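Local coordinates for protein diketoreductase (Acinetobacter baylyi, PDB 4E12) that reduces dicarbonyl compounds with NADH and probably also interconverts (3S)-3-hydroxyacyl-CoA and 3-oxoacyl-CoA, as in fatty acid beta-oxidation, at residues A[136-140]-A[161-167]; A[155-159]-A[187-193]; A[233-237]-A[279-283]. All coordinates share one frame; numbering follows the deposited sequence.

In the fold
The three contacts run from the Rossmann-type NAD-binding domain to the helical C-terminal domain. Contacts 1 and 2, with centres 14 Å apart, share the sheet in which strands 139-144 and 153-158 are antiparallel neighbours, and they touch where Leu140 CB packs on Gly158 CA at 3.6 Å. Contact 2 is the one beside the probable active site: Glu155 hydrogen-bonds His143, predicted to matter for catalysis, and the side chain of Tyr191 lies about 5 Å from that of Ser122, an NAD-binding residue. Contact 3 belongs to the C-terminal domain, away from the annotated sites; its centre is 28 Å from that of contact 2 and 40 Å from that of contact 1.

Contact 1. Residues A[136-140]-A[161-167]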
loop_
_atom_site.group_PDB
_atom_site.type_symbol
_atom_site.label_atom_id
_atom_site.label_comp_id
_atom_site.label_asym_id
_atom_site.label_seq_id
_atom_site.Cartn_x
_atom_site.Cartn_y
_atom_site.Cartn_z
ATOM N N GLY A 136 -34.133 10.210 5.053
ATOM C CA GLY A 136 -33.108 9.677 4.174
ATOM C C GLY A 136 -32.428 10.693 3.270
ATOM O O GLY A 136 -31.280 10.495 2.864
ATOM N N ASP A 137 -33.120 11.774 2.931
ATOM C CA ASP A 137 -32.532 12.795 2.068
ATOM C C ASP A 137 -31.496 13.625 2.822
ATOM O O ASP A 137 -30.723 14.377 2.218
ATOM C CB ASP A 137 -33.611 13.719 1.497
ATOM C CG ASP A 137 -34.426 14.398 2.580
ATOM O OD1 ASP A 137 -35.013 13.684 3.428
ATOM O OD2 ASP A 137 -34.461 15.645 2.593
ATOM N N LYS A 138 -31.475 13.476 4.144
ATOM C CA LYS A 138 -30.602 14.284 4.984
ATOM C C LYS A 138 -29.660 13.434 5.825
ATOM O O LYS A 138 -29.136 13.917 6.832
ATOM C CB LYS A 138 -31.436 15.189 5.903
ATOM C CG LYS A 138 -32.232 16.273 5.185
ATOM C CD LYS A 138 -33.024 17.094 6.183
ATOM C CE LYS A 138 -33.695 18.295 5.533
ATOM N NZ LYS A 138 -32.700 19.288 5.046
ATOM N N PHE A 139 -29.456 12.180 5.428
ATOM C CA PHE A 139 -28.599 11.267 6.173
ATOM C C PHE A 139 -27.449 10.796 5.291
ATOM O O PHE A 139 -27.646 10.432 4.131
ATOM C CB PHE A 139 -29.397 10.063 6.662
ATOM C CG PHE A 139 -28.590 9.079 7.436
ATOM C CD1 PHE A 139 -28.486 7.755 7.021
ATOM C CD2 PHE A 139 -27.924 9.476 8.595
ATOM C CE1 PHE A 139 -27.734 6.834 7.740
ATOM C CE2 PHE A 139 -27.171 8.567 9.327
ATOM C CZ PHE A 139 -27.072 7.234 8.898
ATOM N N LEU A 140 -26.241 10.832 5.836
ATOM C CA LEU A 140 -25.084 10.290 5.144
ATOM C C LEU A 140 -23.999 9.926 6.137
ATOM O O LEU A 140 -24.188 10.033 7.351
ATOM C CB LEU A 140 -24.565 11.269 4.081
ATOM C CG LEU A 140 -24.404 12.744 4.466
ATOM C CD1 LEU A 140 -23.459 12.907 5.645
ATOM C CD2 LEU A 140 -23.931 13.552 3.270
ATOM N N LYS A 161 -30.563 7.640 -1.393
ATOM C CA LYS A 161 -31.619 8.545 -0.931
ATOM C C LYS A 161 -31.074 9.929 -0.562
ATOM O O LYS A 161 -31.844 10.886 -0.453
ATOM C CB LYS A 161 -32.329 7.941 0.287
ATOM C CG LYS A 161 -32.812 6.518 0.079
ATOM C CD LYS A 161 -33.300 5.892 1.379
ATOM C CE LYS A 161 -33.722 4.444 1.166
ATOM N NZ LYS A 161 -34.199 3.795 2.417
ATOM N N THR A 162 -29.759 10.042 -0.370
ATOM C CA THR A 162 -29.167 11.300 0.089
ATOM C C THR A 162 -29.373 12.439 -0.902
ATOM O O THR A 162 -29.126 12.289 -2.100
ATOM C CB THR A 162 -27.644 11.183 0.352
ATOM O OG1 THR A 162 -27.401 10.193 1.353
ATOM C CG2 THR A 162 -27.101 12.513 0.834
ATOM N N ASP A 163 -29.805 13.586 -0.388
ATOM C CA ASP A 163 -29.967 14.788 -1.194
ATOM C C ASP A 163 -28.594 15.344 -1.579
ATOM O O ASP A 163 -27.785 15.679 -0.711
ATOM C CB ASP A 163 -30.768 15.834 -0.405
ATOM C CG ASP A 163 -31.003 17.130 -1.185
ATOM O OD1 ASP A 163 -30.315 17.386 -2.194
ATOM O OD2 ASP A 163 -31.888 17.908 -0.774
ATOM N N PRO A 164 -28.321 15.460 -2.888
ATOM C CA PRO A 164 -27.041 15.978 -3.377
ATOM C C PRO A 164 -26.662 17.309 -2.754
ATOM O O PRO A 164 -25.481 17.569 -2.508
ATOM C CB PRO A 164 -27.271 16.132 -4.881
ATOM C CG PRO A 164 -28.329 15.145 -5.187
ATOM C CD PRO A 164 -29.238 15.151 -3.998
ATOM N N GLU A 165 -27.661 18.152 -2.512
ATOM C CA GLU A 165 -27.438 19.465 -1.916
ATOM C C GLU A 165 -26.936 19.338 -0.476
ATOM O O GLU A 165 -26.092 20.122 -0.023
ATOM C CB GLU A 165 -28.730 20.289 -1.969
ATOM C CG GLU A 165 -28.704 21.573 -1.141
ATOM C CD GLU A 165 -27.592 22.528 -1.531
ATOM O OE1 GLU A 165 -26.793 22.193 -2.431
ATOM O OE2 GLU A 165 -27.512 23.618 -0.922
ATOM N N VAL A 166 -27.492 18.364 0.234
ATOM C CA VAL A 166 -27.074 18.023 1.587
ATOM C C VAL A 166 -25.645 17.505 1.538
ATOM O O VAL A 166 -24.788 17.950 2.304
ATOM C CB VAL A 166 -27.991 16.938 2.193
ATOM C CG1 VAL A 166 -27.387 16.367 3.467
ATOM C CG2 VAL A 166 -29.345 17.539 2.500
ATOM N N TYR A 167 -25.394 16.577 0.622
ATOM C CA TYR A 167 -24.054 16.026 0.429
ATOM C C TYR A 167 -23.047 17.157 0.237
ATOM O O TYR A 167 -22.019 17.187 0.905
ATOM C CB TYR A 167 -24.050 15.104 -0.787
ATOM C CG TYR A 167 -22.769 14.342 -1.033
ATOM C CD1 TYR A 167 -22.693 12.973 -0.771
ATOM C CD2 TYR A 167 -21.634 14.980 -1.530
ATOM C CE1 TYR A 167 -21.511 12.253 -1.003
ATOM C CE2 TYR A 167 -20.436 14.261 -1.766
ATOM C CZ TYR A 167 -20.391 12.906 -1.498
ATOM O OH TYR A 167 -19.230 12.192 -1.721
#
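Thr162 OG1 donates to Phe139 O over 2.8 Å, and Asp163 N donates to Asp137 O over 2.9 Å. These two bonds tie the loop entering strand 139-144 to the N-terminal end of helix 164-176, within the Rossmann-type NAD-binding domain. The threonine hydroxyl approaches nearly in line with the Phe139 carbonyl (C=O...donor angle 161°). Its place follows from chi1 of -60°, which sets OG1 beside the backbone N and CG2 anti to that nitrogen, where the methyl lies 4.1 Å from Leu140 CD2. The same OG1 also bonds Thr159 N, so a short residue with both a hydroxyl and a methyl suits this junction. The Asp163 amide reaches its acceptor tilted 30° from the carbonyl plane. Asp163 is the N-cap: its short side chain lets OD1 fold back to Glu165 N at 2.8 Å, a first-turn amide with no helical acceptor before it, which meets the carboxylate from above its plane. Around these bonds the backbones press close, and Asp137 CA makes a CA-H...O contact of 3.2 Å with Lys161 O.

Toward the interior, apolar side chains take over. Val166, on the first turn of the helix, lays CG2 beside Asp137 O and against Lys138 CG, the two side chains crossing at about a right angle; its branched, compact shape suits a buried spot that also touches Ile116 of strand 116-119. Leu140 directs its side chain at the helix. The Tyr167 ring packs obliquely near it, and its hydroxyl bonds Leu184 O. Leu140 CD2 comes to 3.8 Å from Tyr167 CA.

Contact 2. Residues A[155-159]-A[187-193]; sequences EVMGT and EKAGYVL
Glu155 reaches from strand 153-158 of the Rossmann-type sheet to the loop that leads into helix 193-209, joining the NAD-binding and C-terminal parts of the chain. Its CB lies 3.9 Å from Tyr191 CD1. Past CG the extended chain brings CD beside Tyr191 CB. At the tip the two oxygens divide their work. OE2 accepts from Leu193 N at 2.8 Å, nearly straight (173° at the hydrogen), and from Val192 N at 3.1 Å, which meets it from above the carboxylate plane. A carboxylate suits this place because one oxygen can accept from two amides where the helix begins. OE1 lies 3.4 Å from Tyr191 CB, with the carboxylate and ring planes 27° apart; it is hydrogen-bonded to His143 ND1 and accepts from a water that also donates to Gly190 O. Glu155 probably helps to orient the histidine predicted to be important for catalysis, consistent with the His-Glu pair of this dehydrogenase family.

The turn preceding these amides is a type II beta turn from Lys188 to Tyr191, with Gly190 at positive phi. The Tyr191 ring stacks on His143 and sends its hydroxyl to Ser121 O. The Met157 side chain runs across that of Tyr191 at about a right angle; SD makes a Met-aromatic contact 4.3 Å from the ring centroid, placed obliquely. A bend at chi3 (79°) turns CE back toward the ring, and the flexible, polarisable thioether also takes a weak bond from Lys188 N. Beyond it, Glu187 CG packs at 3.3 Å from Gly158 O.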
loop_
_atom_site.group_PDB
_atom_site.type_symbol
_atom_site.label_atom_id
_atom_site.label_comp_id
_atom_site.label_asym_id
_atom_site.label_seq_id
_atom_site.Cartn_x
_atom_site.Cartn_y
_atom_site.Cartn_z
ATOM N N GLU A 155 -14.160 11.319 4.953
ATOM C CA GLU A 155 -14.783 10.551 3.890
ATOM C C GLU A 155 -16.281 10.705 3.923
ATOM O O GLU A 155 -16.930 10.308 4.897
ATOM C CB GLU A 155 -14.410 9.081 4.021
ATOM C CG GLU A 155 -12.923 8.858 3.751
ATOM C CD GLU A 155 -12.448 7.444 4.060
ATOM O OE1 GLU A 155 -12.677 6.966 5.189
ATOM O OE2 GLU A 155 -11.842 6.811 3.172
ATOM N N VAL A 156 -16.815 11.278 2.851
ATOM C CA VAL A 156 -18.233 11.590 2.744
ATOM C C VAL A 156 -18.912 10.540 1.888
ATOM O O VAL A 156 -18.512 10.300 0.748
ATOM C CB VAL A 156 -18.459 12.967 2.090
ATOM C CG1 VAL A 156 -19.959 13.284 2.028
ATOM C CG2 VAL A 156 -17.714 14.047 2.871
ATOM N N MET A 157 -19.946 9.910 2.431
ATOM C CA MET A 157 -20.569 8.799 1.736
ATOM C C MET A 157 -22.049 8.722 2.095
ATOM O O MET A 157 -22.398 8.430 3.241
ATOM C CB MET A 157 -19.856 7.509 2.154
ATOM C CG MET A 157 -20.230 6.259 1.390
ATOM S SD MET A 157 -19.308 4.828 1.990
ATOM C CE MET A 157 -20.250 4.449 3.462
ATOM N N GLY A 158 -22.911 8.977 1.116
ATOM C CA GLY A 158 -24.342 8.890 1.357
ATOM C C GLY A 158 -24.986 7.634 0.810
ATOM O O GLY A 158 -24.296 6.701 0.386
ATOM N N THR A 159 -26.317 7.601 0.823
ATOM C CA THR A 159 -27.052 6.507 0.194
ATOM C C THR A 159 -27.655 7.040 -1.098
ATOM O O THR A 159 -27.489 8.218 -1.432
ATOM C CB THR A 159 -28.233 6.017 1.068
ATOM O OG1 THR A 159 -29.221 7.051 1.137
ATOM C CG2 THR A 159 -27.765 5.689 2.477
ATOM N N GLU A 187 -22.049 3.957 -1.922
ATOM C CA GLU A 187 -21.624 3.263 -0.713
ATOM C C GLU A 187 -20.558 2.220 -0.977
ATOM O O GLU A 187 -20.538 1.559 -2.020
ATOM C CB GLU A 187 -22.779 2.585 -0.005
ATOM C CG GLU A 187 -23.708 3.498 0.715
ATOM C CD GLU A 187 -24.634 2.702 1.587
ATOM O OE1 GLU A 187 -25.178 1.691 1.090
ATOM O OE2 GLU A 187 -24.786 3.055 2.770
ATOM N N LYS A 188 -19.690 2.071 0.007
ATOM C CA LYS A 188 -18.639 1.079 -0.005
ATOM C C LYS A 188 -18.225 0.831 1.437
ATOM O O LYS A 188 -17.818 1.756 2.144
ATOM C CB LYS A 188 -17.444 1.593 -0.823
ATOM C CG LYS A 188 -16.226 0.670 -0.832
ATOM C CD LYS A 188 -16.471 -0.631 -1.590
ATOM C CE LYS A 188 -15.284 -1.566 -1.473
ATOM N NZ LYS A 188 -15.128 -2.051 -0.076
ATOM N N ALA A 189 -18.344 -0.412 1.885
ATOM C CA ALA A 189 -17.889 -0.748 3.220
ATOM C C ALA A 189 -16.398 -0.476 3.303
ATOM O O ALA A 189 -15.643 -0.853 2.405
ATOM C CB ALA A 189 -18.164 -2.208 3.526
ATOM N N GLY A 190 -15.988 0.154 4.395
ATOM C CA GLY A 190 -14.602 0.561 4.558
ATOM C C GLY A 190 -14.252 1.833 3.806
ATOM O O GLY A 190 -13.085 2.229 3.761
ATOM N N TYR A 191 -15.248 2.486 3.219
ATOM C CA TYR A 191 -15.010 3.742 2.500
ATOM C C TYR A 191 -13.851 3.536 1.513
ATOM O O TYR A 191 -13.756 2.481 0.871
ATOM C CB TYR A 191 -14.702 4.885 3.503
ATOM C CG TYR A 191 -15.795 5.076 4.550
ATOM C CD1 TYR A 191 -16.798 6.020 4.372
ATOM C CD2 TYR A 191 -15.821 4.307 5.710
ATOM C CE1 TYR A 191 -17.817 6.203 5.335
ATOM C CE2 TYR A 191 -16.836 4.476 6.675
ATOM C CZ TYR A 191 -17.825 5.427 6.476
ATOM O OH TYR A 191 -18.824 5.605 7.418
ATOM N N VAL A 192 -12.962 4.522 1.425
ATOM C CA VAL A 192 -11.784 4.453 0.565
ATOM C C VAL A 192 -10.534 3.980 1.315
ATOM O O VAL A 192 -9.914 2.986 0.932
ATOM C CB VAL A 192 -11.482 5.812 -0.127
ATOM C CG1 VAL A 192 -10.178 5.726 -0.902
ATOM C CG2 VAL A 192 -12.619 6.183 -1.087
ATOM N N LEU A 193 -10.148 4.683 2.377
ATOM C CA LEU A 193 -8.867 4.367 3.023
ATOM C C LEU A 193 -8.751 2.921 3.511
ATOM O O LEU A 193 -7.770 2.232 3.210
ATOM C CB LEU A 193 -8.591 5.322 4.181
ATOM C CG LEU A 193 -7.299 5.007 4.924
ATOM C CD1 LEU A 193 -6.083 5.013 3.989
ATOM C CD2 LEU A 193 -7.141 5.995 6.057
HETATM O O HOH W 1 -11.725 4.210 5.488
#

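Contact 3. Residues A[233-237]-A[279-283]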
loop_
_atom_site.group_PDB
_atom_site.type_symbol
_atom_site.label_atom_id
_atom_site.label_comp_id
_atom_site.label_asym_id
_atom_site.label_seq_id
_atom_site.Cartn_x
_atom_site.Cartn_y
_atom_site.Cartn_z
ATOM N N PHE A 233 4.227 -3.429 8.751
ATOM C CA PHE A 233 4.308 -3.778 10.168
ATOM C C PHE A 233 4.513 -2.549 11.040
ATOM O O PHE A 233 4.007 -2.477 12.164
ATOM C CB PHE A 233 5.290 -4.934 10.397
ATOM C CG PHE A 233 4.814 -6.220 9.767
ATOM C CD1 PHE A 233 3.925 -7.045 10.454
ATOM C CD2 PHE A 233 5.235 -6.598 8.495
ATOM C CE1 PHE A 233 3.465 -8.231 9.880
ATOM C CE2 PHE A 233 4.770 -7.784 7.916
ATOM C CZ PHE A 233 3.895 -8.595 8.606
ATOM N N GLU A 234 5.206 -1.559 10.495
ATOM C CA GLU A 234 5.297 -0.271 11.165
ATOM C C GLU A 234 3.888 0.297 11.277
ATOM O O GLU A 234 3.519 0.854 12.311
ATOM C CB GLU A 234 6.172 0.666 10.350
ATOM C CG GLU A 234 7.562 0.156 10.153
ATOM C CD GLU A 234 8.384 1.121 9.357
ATOM O OE1 GLU A 234 8.486 0.932 8.132
ATOM O OE2 GLU A 234 8.907 2.079 9.958
ATOM N N ILE A 235 3.108 0.148 10.206
ATOM C CA ILE A 235 1.703 0.566 10.191
ATOM C C ILE A 235 0.876 -0.215 11.208
ATOM O O ILE A 235 0.082 0.395 11.925
ATOM C CB ILE A 235 1.073 0.456 8.775
ATOM C CG1 ILE A 235 1.793 1.403 7.811
ATOM C CG2 ILE A 235 -0.435 0.708 8.827
ATOM C CD1 ILE A 235 1.287 1.363 6.370
ATOM N N PHE A 236 1.036 -1.542 11.293
ATOM C CA PHE A 236 0.349 -2.323 12.347
ATOM C C PHE A 236 0.609 -1.791 13.756
ATOM O O PHE A 236 -0.294 -1.768 14.602
ATOM C CB PHE A 236 0.764 -3.809 12.347
ATOM C CG PHE A 236 0.010 -4.663 11.364
ATOM C CD1 PHE A 236 0.690 -5.405 10.395
ATOM C CD2 PHE A 236 -1.380 -4.731 11.412
ATOM C CE1 PHE A 236 -0.015 -6.214 9.478
ATOM C CE2 PHE A 236 -2.099 -5.533 10.504
ATOM C CZ PHE A 236 -1.409 -6.277 9.533
ATOM N N ASP A 237 1.852 -1.429 14.034
ATOM C CA ASP A 237 2.176 -0.845 15.343
ATOM C C ASP A 237 1.391 0.448 15.604
ATOM O O ASP A 237 0.949 0.699 16.723
ATOM C CB ASP A 237 3.677 -0.595 15.509
ATOM C CG ASP A 237 4.476 -1.872 15.725
ATOM O OD1 ASP A 237 3.880 -2.929 16.005
ATOM O OD2 ASP A 237 5.719 -1.813 15.628
ATOM N N GLY A 279 5.912 -3.085 19.591
ATOM C CA GLY A 279 5.058 -4.039 18.907
ATOM C C GLY A 279 5.902 -4.952 18.031
ATOM O O GLY A 279 6.789 -5.650 18.532
ATOM N N PHE A 280 5.656 -4.956 16.728
ATOM C CA PHE A 280 6.613 -5.570 15.821
ATOM C C PHE A 280 7.995 -4.922 15.971
ATOM O O PHE A 280 9.024 -5.585 15.811
ATOM C CB PHE A 280 6.114 -5.474 14.384
ATOM C CG PHE A 280 4.989 -6.396 14.105
ATOM C CD1 PHE A 280 5.242 -7.741 13.853
ATOM C CD2 PHE A 280 3.679 -5.942 14.096
ATOM C CE1 PHE A 280 4.203 -8.613 13.598
ATOM C CE2 PHE A 280 2.636 -6.801 13.842
ATOM C CZ PHE A 280 2.895 -8.144 13.591
ATOM N N TYR A 281 8.020 -3.628 16.275
ATOM C CA TYR A 281 9.282 -2.927 16.532
ATOM C C TYR A 281 9.336 -2.425 17.957
ATOM O O TYR A 281 8.304 -2.303 18.620
ATOM C CB TYR A 281 9.460 -1.734 15.592
ATOM C CG TYR A 281 9.559 -2.129 14.147
ATOM C CD1 TYR A 281 10.800 -2.423 13.557
ATOM C CD2 TYR A 281 8.414 -2.215 13.360
ATOM C CE1 TYR A 281 10.881 -2.790 12.205
ATOM C CE2 TYR A 281 8.481 -2.579 12.025
ATOM C CZ TYR A 281 9.710 -2.865 11.448
ATOM O OH TYR A 281 9.738 -3.220 10.119
ATOM N N ARG A 282 10.548 -2.128 18.424
ATOM C CA ARG A 282 10.746 -1.572 19.757
ATOM C C ARG A 282 10.940 -0.068 19.600
ATOM O O ARG A 282 11.707 0.375 18.746
ATOM C CB ARG A 282 11.969 -2.216 20.424
ATOM C CG ARG A 282 12.120 -1.884 21.897
ATOM C CD ARG A 282 13.208 -2.729 22.545
ATOM N NE ARG A 282 13.211 -2.581 23.998
ATOM C CZ ARG A 282 14.058 -3.201 24.813
ATOM N NH1 ARG A 282 14.981 -4.018 24.322
ATOM N NH2 ARG A 282 13.984 -3.010 26.124
ATOM N N TYR A 283 10.220 0.717 20.395
ATOM C CA TYR A 283 10.243 2.173 20.263
ATOM C C TYR A 283 10.906 2.824 21.477
ATOM O O TYR A 283 11.226 2.092 22.443
ATOM C CB TYR A 283 8.817 2.712 20.048
ATOM C CG TYR A 283 8.212 2.142 18.795
ATOM C CD1 TYR A 283 7.394 1.006 18.838
ATOM C CD2 TYR A 283 8.466 2.730 17.559
ATOM C CE1 TYR A 283 6.848 0.467 17.671
ATOM C CE2 TYR A 283 7.926 2.206 16.390
ATOM C CZ TYR A 283 7.117 1.076 16.455
ATOM O OH TYR A 283 6.593 0.580 15.297
HETATM O O HOH W 2 5.443 2.312 13.523
#
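Asp237, on helix 232-239, carries the hydrogen bonding to the C-terminal tail of the chain. Its OD1 accepts from Phe280 N at 2.8 Å, and OD2 accepts from Tyr281 N at 3.0 Å, each through its syn lone pair. The two oxygens thereby hold consecutive amides, a task suited to a short carboxylate. The anti lone pair of OD2 serves Tyr283 OH, which donates over 2.6 Å from the terminal residue. A water donating to both Glu234 O and Tyr283 OH bridges the same helix to that hydroxyl.

The aromatic contacts lie deeper, among the helices of the C-terminal domain. Phe233 turns its edge to the face of Phe280 in a T-shaped pair, centroids 4.7 Å apart and planes at 64°, with CD1 over the centre of the Phe280 ring. Phe236 CB touches Phe280 CE2 at 3.8 Å, and Leu208 and Leu262 add to the hydrophobic surroundings of Phe280.

Methylene-to-ring packing supplies the rest. Glu234 CG lies obliquely to the Tyr281 ring, 3.4 Å from CE2 of that tyrosine, while Glu234 OE1 forms a salt bridge with Arg223 and a hydrogen bond with Gly231 N. The Tyr281 hydroxyl bonds Asp219.

With three donors gathered on one buried carboxylate, Asp237 is probably stabilised in its charged form, and two consecutive amides and the terminal phenol are all held by this one side chain.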